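Local coordinates for vinylacetyl-CoA Delta-isomerase (Nitrosopumilus maritimus SCM1, PDB 6VJR), which probably acts as the 4-hydroxybutyryl-CoA dehydratase of this ammonia-oxidising archaeon, with a vinylacetyl-CoA Delta-isomerase activity, using FAD, a [4Fe-4S] cluster and an iron ion, at residues A[80-84]-A[340-345]; A[93-99]-A[247-253]; A[325-329]-A[379-383]; A[366-370]-A[443-447]. One frame throughout, in Å; residues are numbered along the deposited sequence.

Contact 1: A[80-84]-A[340-345]; sequences LVLQN and GIASSH
The imidazole of H345 receives a methyl of V81 squarely on one face: CG2 sits 3.5 Å from the ring centroid and only 4° off the normal, a clear CH-pi contact. At its rim, NE2 is hydrogen-bonded to Q346 of the second subunit, whose own H345 also stacks on this ring. The other flat group, the amide of N84, takes up the hydroxyl of S344, with OG donating to OD1 over 2.7 Å from a position 44° out of the carbonyl plane. R291 also bonds this OG, while ND2 of the same amide reaches Q87, so both ends of N84 are held. Replacing N84 with a leucine would probably leave the buried S344 hydroxyl without its acceptor. Further along, L80 CB lies 3.7 Å from S344 CB, a close approach that the small serine permits. The short axes accordingly come within 8.5 Å of each other, running antiparallel at 158°. Helix 77-94, from the N-terminal part of the chain, is thereby packed on the long helix 320-345 of the C-terminal part, an antiparallel helix pair within the helical core of an enzyme related to the acyl-CoA dehydrogenases.

Contact 2: A[93-99]-A[247-253]; sequences NTGTCFQ and NAKFGGQ. With SF4 (iron/sulfur cluster), chain E.
F250 leans on the end of helix 77-94, and its side chain can be followed atom by atom. CB rests 3.4 Å from the carbonyl oxygen of T94 and touches T96 CG2. With CG beside the backbone N (chi1 -56°), the ring starts out over T94, where CG faces T94 CB. CD2 passes T94 CA, and CE2 arrives 3.7 Å from N93 O, while CD1 and CE1 meet T94 CG2. That methyl lies over the centre of one face, 4.1 Å from the centroid of the F250 ring. K249 CG lies over the opposite face. L474 of the second subunit packs against this phenylalanine. The backbone from which this side chain springs is turned by an Asx motif, in which F250 N donates to N247 OD1. The same asparagine sends ND2 to T94 O at 2.9 Å, the acceptor just 3° out of its amide plane, and a water joins that ND2 to G95 O. G95, with positive phi, has little room for a CB so near N247 ND2. Beyond the turn the chain enters the cluster-binding segment, where C97 and C101, the latter opening helix 101-121, form a C-x3-C pattern. C97 SG binds FE3 at 2.3 Å. The sulfide S1 lies over one face of the F98 ring, 3.3 Å from the ring plane. Q99 folds back to give NE2 to C97 O at 3.0 Å.

Contact 3: A[325-329]-A[379-383]; sequences KIIEM and LAQDI. With FAD (flavin-adenine dinucleotide), chain V.
L379 pushes its branched end into a hollow on the facing helix, CD1 nestling among K325 O, E328 CB and M329 CG, the last of these 3.8 Å away. Its other methyl, CD2, looks toward K325 CG. One turn on, I383 supplies the second bump: CD1 drops into the dip between K325 CB, M329 SD and, in the conformer described, I326 CG1, and comes 4.0 Å from the lysine CB. M329 fills a hollow in turn. Its chain slides past L379 in the opposite direction, then bends at the sulfur (chi3 80°) to bring CE to 3.9 Å from A380 CB, against that small side chain. The two helices, 320-345 and 372-384, run antiparallel at 159° with short axes 10.4 Å apart, as expected in the helical bundle of the acyl-CoA dehydrogenase clan, and helix 295-314 closes over I326, M329, A380 and I383. At the border of this apolar patch K325 stretches out along its full length and places NZ 2.7 Å from D382 OD2, a salt bridge on the syn side; H321 is a second partner of NZ. The other carboxylate oxygen, OD1, accepts the ribose hydroxyl O3B of FAD at 2.8 Å. With an alanine in place of this aspartate, both the grip on the sugar and the mate of the K325 charge would probably be lost. That FAD is shared, since K151, T148 and R154 of the third subunit hold it too. E328, whose CB lines the L379 hollow, turns its carboxylate to R371 and R455 of the second subunit.

Contact 4: A[366-370]-A[443-447]; sequences KHNVT and ESMHG. With FE (Fe (III) ion), chain I; FAD (flavin-adenine dinucleotide), chain F; SF4 (iron/sulfur cluster), chain E.
K366 drives its ammonium into the carbonyl end of helix 437-446, a lysine closing off the C-terminal turn of a helix that carries an iron ligand. It is modelled in two conformers; in the one described here NZ donates to S444 O at 2.7 Å and to G447 O at 2.8 Å, with a weak third bond to M445 O. The S444 bond comes from 45° above the carbonyl plane, whereas the one to G447 is tilted by only 16°. A bend at chi2 (74°) turns the rest of the chain across toward these oxygens. Such a charge, set where the helix ends, would be expected to offset the partial negative charge of its carbonyls. One turn back, E443 binds the iron ion through OE2 at 2.0 Å, in company with H289 and Y293; its OE1 is paired with K296. Y293 also offers its ring to K366 in a cation-pi contact, so the lysine touches one iron ligand and holds the helix end that follows another. CG of E443 lies 3.4 Å from C7 of the flavin, and a CB on G447 would strike E443 OE2. Farther out, H446 bonds S450 through ND1 and Q381 of the third subunit through NE2, and its carbonyl oxygen nears C4' of the same FAD. One turn along from K366, T370 sets CG2 against S444 O, and M445 CE reaches T370 O. The T370 hydroxyl itself turns back to the backbone, OG1 donating to H367 O at 2.7 Å.

Contacts 2 and 4 approach the [4Fe-4S] cluster, one through C97 and the other through E443, and their nearest atoms are about 6 Å apart although their centres are about 18 Å apart. Contact 1 stands farther off, with the side chain of N84 about 8 Å from the cluster. Helix 77-94 connects contacts 1 and 2; helix 320-345 similarly spans contacts 1 and 3, whose centres are about 27 Å apart. Within one chain, contact 3 touches a different FAD from contact 4. The assembly reconciles them: D382 of the third subunit bonds the FAD beside E443, and H446 bonds Q381 of that subunit, so contact 3 of one chain completes the flavin site of another.

Contact 1: A[80-84]-A[340-345]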
# COMPACT_ATOMS: atom_id res chain seq x y z
N LEU A 80 13.89 29.47 3.26
CA LEU A 80 13.37 28.16 3.66
C LEU A 80 13.71 27.08 2.64
O LEU A 80 14.11 25.97 2.98
CB LEU A 80 11.89 28.28 3.89
CG LEU A 80 11.42 29.20 5.00
CD1 LEU A 80 9.90 29.32 4.99
CD2 LEU A 80 11.95 28.74 6.35
N VAL A 81 13.50 27.41 1.38
CA VAL A 81 13.86 26.51 0.31
C VAL A 81 15.35 26.16 0.31
O VAL A 81 15.73 25.01 0.14
CB VAL A 81 13.42 27.04 -1.06
CG1 VAL A 81 13.93 26.14 -2.17
CG2 VAL A 81 11.92 27.16 -1.12
N LEU A 82 16.20 27.14 0.53
CA LEU A 82 17.64 26.90 0.59
C LEU A 82 18.05 25.99 1.75
O LEU A 82 19.00 25.21 1.63
CB LEU A 82 18.34 28.24 0.64
CG LEU A 82 18.44 28.92 -0.72
CD1 LEU A 82 18.80 30.37 -0.52
CD2 LEU A 82 19.50 28.30 -1.62
N GLN A 83 17.31 26.05 2.87
CA GLN A 83 17.54 25.10 3.97
C GLN A 83 17.36 23.68 3.42
O GLN A 83 18.21 22.81 3.66
CB GLN A 83 16.55 25.23 5.14
CG GLN A 83 16.65 26.53 5.92
CD GLN A 83 15.56 26.67 6.96
OE1 GLN A 83 14.49 26.06 6.85
NE2 GLN A 83 15.82 27.44 7.99
N ASN A 84 16.27 23.46 2.67
CA ASN A 84 15.97 22.13 2.11
C ASN A 84 17.01 21.68 1.08
O ASN A 84 17.45 20.55 1.08
CB ASN A 84 14.58 22.09 1.50
CG ASN A 84 13.41 22.13 2.45
OD1 ASN A 84 12.31 22.50 2.03
ND2 ASN A 84 13.58 21.71 3.70
N GLY A 340 8.26 18.66 1.05
CA GLY A 340 9.05 19.52 1.87
C GLY A 340 9.31 20.85 1.17
O GLY A 340 9.09 21.91 1.78
N ILE A 341 9.73 20.81 -0.10
CA ILE A 341 10.04 22.07 -0.79
C ILE A 341 8.78 22.88 -1.10
O ILE A 341 8.81 24.12 -1.02
CB ILE A 341 10.95 21.92 -2.02
CG1 ILE A 341 10.33 21.20 -3.19
CG2 ILE A 341 12.33 21.41 -1.64
CD1 ILE A 341 11.04 21.57 -4.49
N ALA A 342 7.63 22.22 -1.26
CA ALA A 342 6.37 22.91 -1.42
C ALA A 342 6.04 23.68 -0.13
O ALA A 342 5.61 24.81 -0.16
CB ALA A 342 5.25 21.93 -1.74
N SER A 343 6.24 23.04 1.02
CA SER A 343 6.02 23.66 2.31
C SER A 343 6.85 24.94 2.42
O SER A 343 6.37 25.99 2.83
CB SER A 343 6.30 22.71 3.45
OG SER A 343 6.08 23.33 4.72
N SER A 344 8.13 24.82 2.07
CA SER A 344 9.06 25.94 2.18
C SER A 344 8.68 27.04 1.20
O SER A 344 8.66 28.23 1.57
CB SER A 344 10.43 25.43 1.97
OG SER A 344 10.91 24.58 2.99
N HIS A 345 8.40 26.68 -0.06
CA HIS A 345 8.00 27.64 -1.08
C HIS A 345 6.76 28.43 -0.70
O HIS A 345 6.66 29.59 -1.09
CB HIS A 345 7.75 26.97 -2.45
CG HIS A 345 8.97 26.81 -3.31
ND1 HIS A 345 9.62 27.90 -3.85
CD2 HIS A 345 9.64 25.74 -3.71
CE1 HIS A 345 10.62 27.46 -4.62
NE2 HIS A 345 10.63 26.14 -4.56

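Contact 2: A[93-99]-A[247-253]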
# COMPACT_ATOMS: atom_id res chain seq x y z
N ASN A 93 26.04 13.78 0.86
CA ASN A 93 27.44 13.80 1.18
C ASN A 93 27.83 12.94 2.37
O ASN A 93 28.98 12.49 2.42
CB ASN A 93 27.91 15.22 1.45
CG ASN A 93 27.89 16.11 0.24
OD1 ASN A 93 27.62 15.68 -0.87
ND2 ASN A 93 28.27 17.37 0.47
N THR A 94 26.88 12.68 3.28
CA THR A 94 27.20 12.02 4.53
C THR A 94 26.45 10.70 4.68
O THR A 94 26.95 9.83 5.39
CB THR A 94 26.94 12.89 5.74
OG1 THR A 94 25.55 13.11 5.90
CG2 THR A 94 27.72 14.19 5.73
N GLY A 95 25.28 10.60 4.08
CA GLY A 95 24.46 9.41 4.25
C GLY A 95 23.99 9.20 5.67
O GLY A 95 23.60 8.09 6.05
N THR A 96 23.95 10.26 6.48
CA THR A 96 23.59 10.06 7.87
C THR A 96 22.89 11.31 8.37
O THR A 96 22.62 12.24 7.62
CB THR A 96 24.83 9.74 8.71
OG1 THR A 96 24.36 9.25 9.98
CG2 THR A 96 25.68 10.98 8.90
N CYS A 97 22.58 11.27 9.69
CA CYS A 97 22.11 12.46 10.36
C CYS A 97 23.27 13.39 10.71
O CYS A 97 24.10 13.03 11.53
CB CYS A 97 21.31 12.10 11.60
SG CYS A 97 20.87 13.57 12.56
N PHE A 98 23.29 14.61 10.15
CA PHE A 98 24.38 15.55 10.34
C PHE A 98 24.00 16.56 11.44
O PHE A 98 24.65 17.57 11.61
CB PHE A 98 24.81 16.18 8.99
CG PHE A 98 23.63 16.55 8.11
CD1 PHE A 98 22.95 17.74 8.32
CD2 PHE A 98 23.09 15.63 7.18
CE1 PHE A 98 21.86 18.08 7.51
CE2 PHE A 98 21.99 15.98 6.41
CZ PHE A 98 21.38 17.20 6.57
N GLN A 99 22.84 16.35 12.08
CA GLN A 99 22.55 16.83 13.43
C GLN A 99 22.14 18.29 13.58
O GLN A 99 21.45 18.61 14.55
CB GLN A 99 23.74 16.53 14.33
CG GLN A 99 23.99 15.05 14.50
CD GLN A 99 25.44 14.67 14.67
OE1 GLN A 99 26.07 14.98 15.70
NE2 GLN A 99 25.98 13.97 13.67
N ASN A 247 29.23 2.56 6.29
CA ASN A 247 29.63 3.95 6.18
C ASN A 247 30.55 4.23 7.36
O ASN A 247 30.10 4.49 8.48
CB ASN A 247 28.39 4.81 6.22
CG ASN A 247 28.64 6.29 6.09
OD1 ASN A 247 29.76 6.79 6.27
ND2 ASN A 247 27.56 7.00 5.74
N ALA A 248 31.86 4.15 7.11
CA ALA A 248 32.79 4.23 8.22
C ALA A 248 33.06 5.67 8.66
O ALA A 248 33.44 5.90 9.82
CB ALA A 248 34.07 3.55 7.87
N LYS A 249 32.86 6.63 7.76
CA LYS A 249 33.27 7.98 8.11
C LYS A 249 32.20 8.77 8.86
O LYS A 249 32.55 9.68 9.63
CB LYS A 249 33.65 8.78 6.87
CG LYS A 249 34.19 10.17 7.16
CD LYS A 249 34.81 10.85 5.94
CE LYS A 249 35.38 12.16 6.33
NZ LYS A 249 35.88 12.85 5.13
N PHE A 250 30.92 8.42 8.67
CA PHE A 250 29.83 9.25 9.15
C PHE A 250 28.79 8.41 9.88
O PHE A 250 28.46 7.33 9.45
CB PHE A 250 29.16 9.98 7.99
CG PHE A 250 30.11 10.84 7.17
CD1 PHE A 250 30.62 11.99 7.72
CD2 PHE A 250 30.40 10.51 5.86
CE1 PHE A 250 31.44 12.82 6.96
CE2 PHE A 250 31.21 11.33 5.11
CZ PHE A 250 31.70 12.51 5.65
N GLY A 251 28.21 9.02 10.89
CA GLY A 251 27.11 8.46 11.66
C GLY A 251 26.39 9.54 12.45
O GLY A 251 26.76 10.74 12.42
N GLY A 252 25.40 9.10 13.22
CA GLY A 252 24.63 10.00 14.07
C GLY A 252 24.94 9.75 15.54
O GLY A 252 25.78 8.93 15.90
N GLN A 253 24.31 10.56 16.39
CA GLN A 253 24.56 10.53 17.82
C GLN A 253 23.28 10.93 18.53
O GLN A 253 22.71 11.98 18.19
CB GLN A 253 25.62 11.58 18.19
CG GLN A 253 25.71 11.93 19.68
CD GLN A 253 26.74 13.00 19.95
OE1 GLN A 253 26.44 14.18 20.12
NE2 GLN A 253 27.99 12.55 19.95
FE1 SF4 E . 16.86 15.61 11.58
FE2 SF4 E . 17.86 14.66 9.20
FE3 SF4 E . 19.41 14.78 11.29
FE4 SF4 E . 18.79 17.04 9.99
S1 SF4 E . 20.09 15.38 9.23
S2 SF4 E . 18.75 16.71 12.31
S3 SF4 E . 16.57 16.57 9.46
S4 SF4 E . 17.52 13.53 11.16
O HOH W 1 25.04 5.87 5.15

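Contact 3: A[325-329]-A[379-383]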
# COMPACT_ATOMS: atom_id res chain seq x y z
N LYS A 325 12.00 -1.37 -9.70
CA LYS A 325 12.16 -1.12 -8.28
C LYS A 325 12.97 0.14 -8.01
O LYS A 325 12.62 0.91 -7.09
CB LYS A 325 12.71 -2.37 -7.61
CG LYS A 325 11.72 -3.54 -7.57
CD LYS A 325 12.39 -4.86 -7.28
CE LYS A 325 11.34 -5.94 -7.45
NZ LYS A 325 11.79 -7.31 -7.37
N ILE A 326 14.00 0.39 -8.82
CA ILE A 326 14.77 1.61 -8.64
C ILE A 326 13.92 2.84 -9.00
O ILE A 326 14.03 3.90 -8.38
CB ILE A 326 16.09 1.51 -9.42
CG1 ILE A 326 16.95 0.41 -8.85
CG2 ILE A 326 16.84 2.83 -9.46
CD1 ILE A 326 18.16 0.08 -9.70
N ILE A 327 13.10 2.72 -10.04
CA ILE A 327 12.13 3.78 -10.33
C ILE A 327 11.19 4.01 -9.14
O ILE A 327 10.91 5.15 -8.76
CB ILE A 327 11.38 3.52 -11.64
CG1 ILE A 327 12.30 3.54 -12.86
CG2 ILE A 327 10.21 4.47 -11.78
CD1 ILE A 327 11.71 2.89 -14.11
N GLU A 328 10.70 2.94 -8.54
CA GLU A 328 9.80 3.12 -7.41
C GLU A 328 10.48 3.87 -6.27
O GLU A 328 9.90 4.72 -5.61
CB GLU A 328 9.25 1.80 -6.90
CG GLU A 328 8.08 1.95 -5.93
CD GLU A 328 6.81 2.59 -6.50
OE1 GLU A 328 6.60 2.52 -7.74
OE2 GLU A 328 6.01 3.19 -5.73
N MET A 329 11.70 3.43 -5.94
CA MET A 329 12.44 4.04 -4.85
C MET A 329 12.54 5.54 -5.17
O MET A 329 12.39 6.38 -4.29
CB MET A 329 13.83 3.38 -4.75
CG MET A 329 13.81 1.91 -4.32
SD MET A 329 15.38 1.04 -4.59
CE MET A 329 16.36 1.57 -3.18
N LEU A 379 13.06 -2.53 -0.70
CA LEU A 379 13.41 -2.73 -2.10
C LEU A 379 14.92 -2.87 -2.28
O LEU A 379 15.38 -3.64 -3.12
CB LEU A 379 12.83 -1.63 -2.98
CG LEU A 379 11.31 -1.58 -3.03
CD1 LEU A 379 10.85 -0.39 -3.81
CD2 LEU A 379 10.71 -2.87 -3.60
N ALA A 380 15.69 -2.04 -1.57
CA ALA A 380 17.15 -2.18 -1.58
C ALA A 380 17.61 -3.58 -1.17
O ALA A 380 18.52 -4.16 -1.77
CB ALA A 380 17.81 -1.09 -0.74
N GLN A 381 16.96 -4.14 -0.15
CA GLN A 381 17.34 -5.47 0.30
C GLN A 381 16.97 -6.52 -0.74
O GLN A 381 17.71 -7.47 -0.94
CB GLN A 381 16.70 -5.81 1.64
CG GLN A 381 17.21 -4.94 2.77
CD GLN A 381 16.87 -5.51 4.12
OE1 GLN A 381 16.16 -6.53 4.24
NE2 GLN A 381 17.43 -4.89 5.15
N ASP A 382 15.82 -6.35 -1.40
CA ASP A 382 15.45 -7.26 -2.51
C ASP A 382 16.55 -7.26 -3.58
O ASP A 382 17.09 -8.30 -4.02
CB ASP A 382 14.13 -6.81 -3.10
CG ASP A 382 13.57 -7.60 -4.28
OD1 ASP A 382 14.25 -8.58 -4.76
OD2 ASP A 382 12.46 -7.26 -4.74
N ILE A 383 16.94 -6.05 -4.02
CA ILE A 383 17.92 -5.94 -5.10
C ILE A 383 19.27 -6.51 -4.67
O ILE A 383 20.00 -7.07 -5.48
CB ILE A 383 18.01 -4.47 -5.56
CG1 ILE A 383 16.68 -4.01 -6.17
CG2 ILE A 383 19.18 -4.30 -6.51
CD1 ILE A 383 16.53 -2.55 -6.37
PA FAD V . 20.38 -12.78 -5.96
O1A FAD V . 19.99 -13.93 -6.81
O2A FAD V . 21.68 -12.11 -6.19
O5B FAD V . 19.16 -11.77 -6.02
C5B FAD V . 19.39 -10.34 -5.94
C4B FAD V . 18.39 -9.63 -6.81
O4B FAD V . 18.73 -9.91 -8.19
C3B FAD V . 16.91 -10.06 -6.65
O3B FAD V . 16.04 -8.95 -6.86
C2B FAD V . 16.73 -11.12 -7.76
O2B FAD V . 15.40 -11.31 -8.24
C1B FAD V . 17.62 -10.54 -8.85
N9A FAD V . 18.11 -11.50 -9.82
C8A FAD V . 19.05 -12.48 -9.63
N7A FAD V . 19.30 -13.19 -10.71
C5A FAD V . 18.47 -12.65 -11.67
C6A FAD V . 18.30 -12.96 -13.04
N6A FAD V . 18.98 -13.91 -13.66
N1A FAD V . 17.37 -12.25 -13.73
C2A FAD V . 16.72 -11.28 -13.07
N3A FAD V . 16.80 -10.90 -11.79
C4A FAD V . 17.74 -11.60 -11.14
N1 FAD V . 19.53 -21.20 0.70
C2 FAD V . 19.76 -22.53 0.95
O2 FAD V . 20.04 -23.34 0.07
N3 FAD V . 19.69 -22.99 2.24
C4 FAD V . 19.37 -22.29 3.37
O4 FAD V . 19.41 -22.81 4.49
C4X FAD V . 19.22 -20.90 3.12
N5 FAD V . 18.96 -20.10 4.17
C5X FAD V . 19.00 -18.74 3.97
C6 FAD V . 18.95 -17.85 5.05
C7 FAD V . 19.06 -16.47 4.88
C7M FAD V . 19.10 -15.54 6.07
C8 FAD V . 18.96 -15.94 3.59
C8M FAD V . 19.05 -14.46 3.35
C9 FAD V . 19.02 -16.79 2.51
C9A FAD V . 19.03 -18.19 2.67
N10 FAD V . 19.12 -19.08 1.59
C10 FAD V . 19.31 -20.43 1.77
C1' FAD V . 19.42 -18.50 0.27
C2' FAD V . 18.27 -17.90 -0.51
O2' FAD V . 17.58 -18.97 -1.15
C3' FAD V . 18.82 -16.92 -1.53
O3' FAD V . 19.22 -15.79 -0.78
C4' FAD V . 17.84 -16.58 -2.66
O4' FAD V . 17.63 -17.65 -3.57
C5' FAD V . 18.28 -15.35 -3.43
O5' FAD V . 19.57 -15.65 -4.03
P FAD V . 20.77 -14.62 -3.80
O1P FAD V . 20.97 -14.39 -2.38
O2P FAD V . 21.90 -15.14 -4.60
O3P FAD V . 20.32 -13.24 -4.41

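Contact 4: A[366-370]-A[443-447]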
# COMPACT_ATOMS: atom_id res chain seq x y z
N LYS A 366 6.39 15.01 6.47
CA LYS A 366 6.79 14.11 7.55
C LYS A 366 5.95 12.83 7.54
O LYS A 366 6.48 11.75 7.80
CB LYS A 366 6.66 14.87 8.87
CG LYS A 366 6.51 13.95 10.05
CD LYS A 366 7.78 13.22 10.45
CE LYS A 366 7.47 12.47 11.68
NZ LYS A 366 8.51 11.60 12.16
N HIS A 367 4.65 12.94 7.30
CA HIS A 367 3.83 11.72 7.33
C HIS A 367 4.29 10.72 6.28
O HIS A 367 4.32 9.51 6.55
CB HIS A 367 2.34 12.03 7.31
CG HIS A 367 1.53 11.02 8.03
ND1 HIS A 367 1.71 10.81 9.39
CD2 HIS A 367 0.59 10.15 7.64
CE1 HIS A 367 0.83 9.87 9.79
NE2 HIS A 367 0.16 9.46 8.75
N ASN A 368 4.64 11.22 5.09
CA ASN A 368 5.23 10.36 4.07
C ASN A 368 6.57 9.78 4.52
O ASN A 368 6.90 8.64 4.19
CB ASN A 368 5.24 11.03 2.70
CG ASN A 368 3.86 11.13 2.12
OD1 ASN A 368 3.08 10.16 2.14
ND2 ASN A 368 3.52 12.28 1.57
N VAL A 369 7.40 10.62 5.15
CA VAL A 369 8.67 10.18 5.72
C VAL A 369 8.50 8.99 6.67
O VAL A 369 9.38 8.13 6.75
CB VAL A 369 9.40 11.37 6.37
CG1 VAL A 369 10.55 10.98 7.28
CG2 VAL A 369 9.88 12.32 5.29
N THR A 370 7.37 8.92 7.40
CA THR A 370 7.13 7.83 8.36
C THR A 370 6.90 6.49 7.65
O THR A 370 6.95 5.44 8.32
CB THR A 370 6.00 8.10 9.38
OG1 THR A 370 4.74 7.97 8.72
CG2 THR A 370 6.17 9.44 10.10
N GLU A 443 14.24 7.37 13.14
CA GLU A 443 14.10 8.80 13.32
C GLU A 443 13.13 9.37 12.28
O GLU A 443 12.39 10.29 12.58
CB GLU A 443 15.44 9.51 13.25
CG GLU A 443 15.34 10.85 13.96
CD GLU A 443 15.09 12.04 13.11
OE1 GLU A 443 15.34 11.91 11.88
OE2 GLU A 443 14.74 13.10 13.69
N SER A 444 13.06 8.78 11.08
CA SER A 444 12.00 9.14 10.14
C SER A 444 10.63 8.93 10.78
O SER A 444 9.68 9.70 10.60
CB SER A 444 12.15 8.39 8.81
OG SER A 444 13.30 8.86 8.13
N MET A 445 10.47 7.83 11.51
CA MET A 445 9.23 7.53 12.21
C MET A 445 8.90 8.53 13.31
O MET A 445 7.75 8.99 13.36
CB MET A 445 9.34 6.12 12.81
CG MET A 445 8.14 5.62 13.64
SD MET A 445 6.60 5.59 12.73
CE MET A 445 6.86 4.16 11.68
N HIS A 446 9.86 8.86 14.18
CA HIS A 446 9.55 9.58 15.43
C HIS A 446 10.03 11.03 15.50
O HIS A 446 9.58 11.80 16.34
CB HIS A 446 10.09 8.83 16.65
CG HIS A 446 9.30 7.58 16.92
ND1 HIS A 446 7.97 7.64 17.21
CD2 HIS A 446 9.62 6.29 16.81
CE1 HIS A 446 7.50 6.40 17.37
NE2 HIS A 446 8.50 5.55 17.13
N GLY A 447 10.97 11.38 14.68
CA GLY A 447 11.52 12.73 14.73
C GLY A 447 10.46 13.82 14.49
O GLY A 447 9.63 13.72 13.61
FE FE I . 14.49 15.01 13.36
PA FAD F . 6.10 7.96 22.67
O1A FAD F . 5.46 9.27 22.90
O2A FAD F . 6.31 7.09 23.85
O5B FAD F . 5.33 7.29 21.45
C5B FAD F . 5.09 5.86 21.39
C4B FAD F . 3.73 5.64 20.79
O4B FAD F . 2.71 6.04 21.74
C3B FAD F . 3.42 6.39 19.48
O3B FAD F . 2.62 5.58 18.62
C2B FAD F . 2.61 7.59 19.97
O2B FAD F . 1.75 8.20 19.02
C1B FAD F . 1.83 6.97 21.13
N9A FAD F . 1.45 7.93 22.16
C8A FAD F . 2.24 8.63 23.05
N7A FAD F . 1.58 9.40 23.88
C5A FAD F . 0.26 9.22 23.50
C6A FAD F . -0.94 9.77 24.00
N6A FAD F . -0.98 10.59 25.05
N1A FAD F . -2.09 9.44 23.36
C2A FAD F . -2.02 8.57 22.33
N3A FAD F . -0.97 7.96 21.80
C4A FAD F . 0.17 8.33 22.43
N1 FAD F . 13.82 15.15 20.29
C2 FAD F . 14.46 16.32 20.65
O2 FAD F . 13.96 17.14 21.42
N3 FAD F . 15.67 16.61 20.06
C4 FAD F . 16.36 15.83 19.17
O4 FAD F . 17.48 16.12 18.79
C4X FAD F . 15.71 14.56 18.89
N5 FAD F . 16.32 13.71 18.05
C5X FAD F . 15.82 12.43 17.96
C6 FAD F . 16.53 11.43 17.29
C7 FAD F . 16.08 10.13 17.22
C7M FAD F . 16.94 9.06 16.58
C8 FAD F . 14.80 9.82 17.72
C8M FAD F . 14.23 8.43 17.56
C9 FAD F . 14.03 10.79 18.31
C9A FAD F . 14.55 12.11 18.47
N10 FAD F . 13.85 13.09 19.17
C10 FAD F . 14.44 14.31 19.49
C1' FAD F . 12.67 12.63 19.92
C2' FAD F . 11.36 12.50 19.18
O2' FAD F . 10.80 13.81 19.05
C3' FAD F . 10.41 11.58 19.96
O3' FAD F . 10.94 10.28 19.84
C4' FAD F . 8.93 11.67 19.54
O4' FAD F . 8.36 12.92 19.95
C5' FAD F . 8.09 10.54 20.13
O5' FAD F . 8.19 10.56 21.54
P FAD F . 8.62 9.30 22.34
O1P FAD F . 9.91 8.77 21.88
O2P FAD F . 8.47 9.63 23.76
O3P FAD F . 7.56 8.15 22.00
FE1 SF4 E . 16.86 15.61 11.58
FE2 SF4 E . 17.86 14.66 9.20
FE3 SF4 E . 19.41 14.78 11.29
FE4 SF4 E . 18.79 17.04 9.99
S1 SF4 E . 20.09 15.38 9.23
S2 SF4 E . 18.75 16.71 12.31
S3 SF4 E . 16.57 16.57 9.46
S4 SF4 E . 17.52 13.53 11.16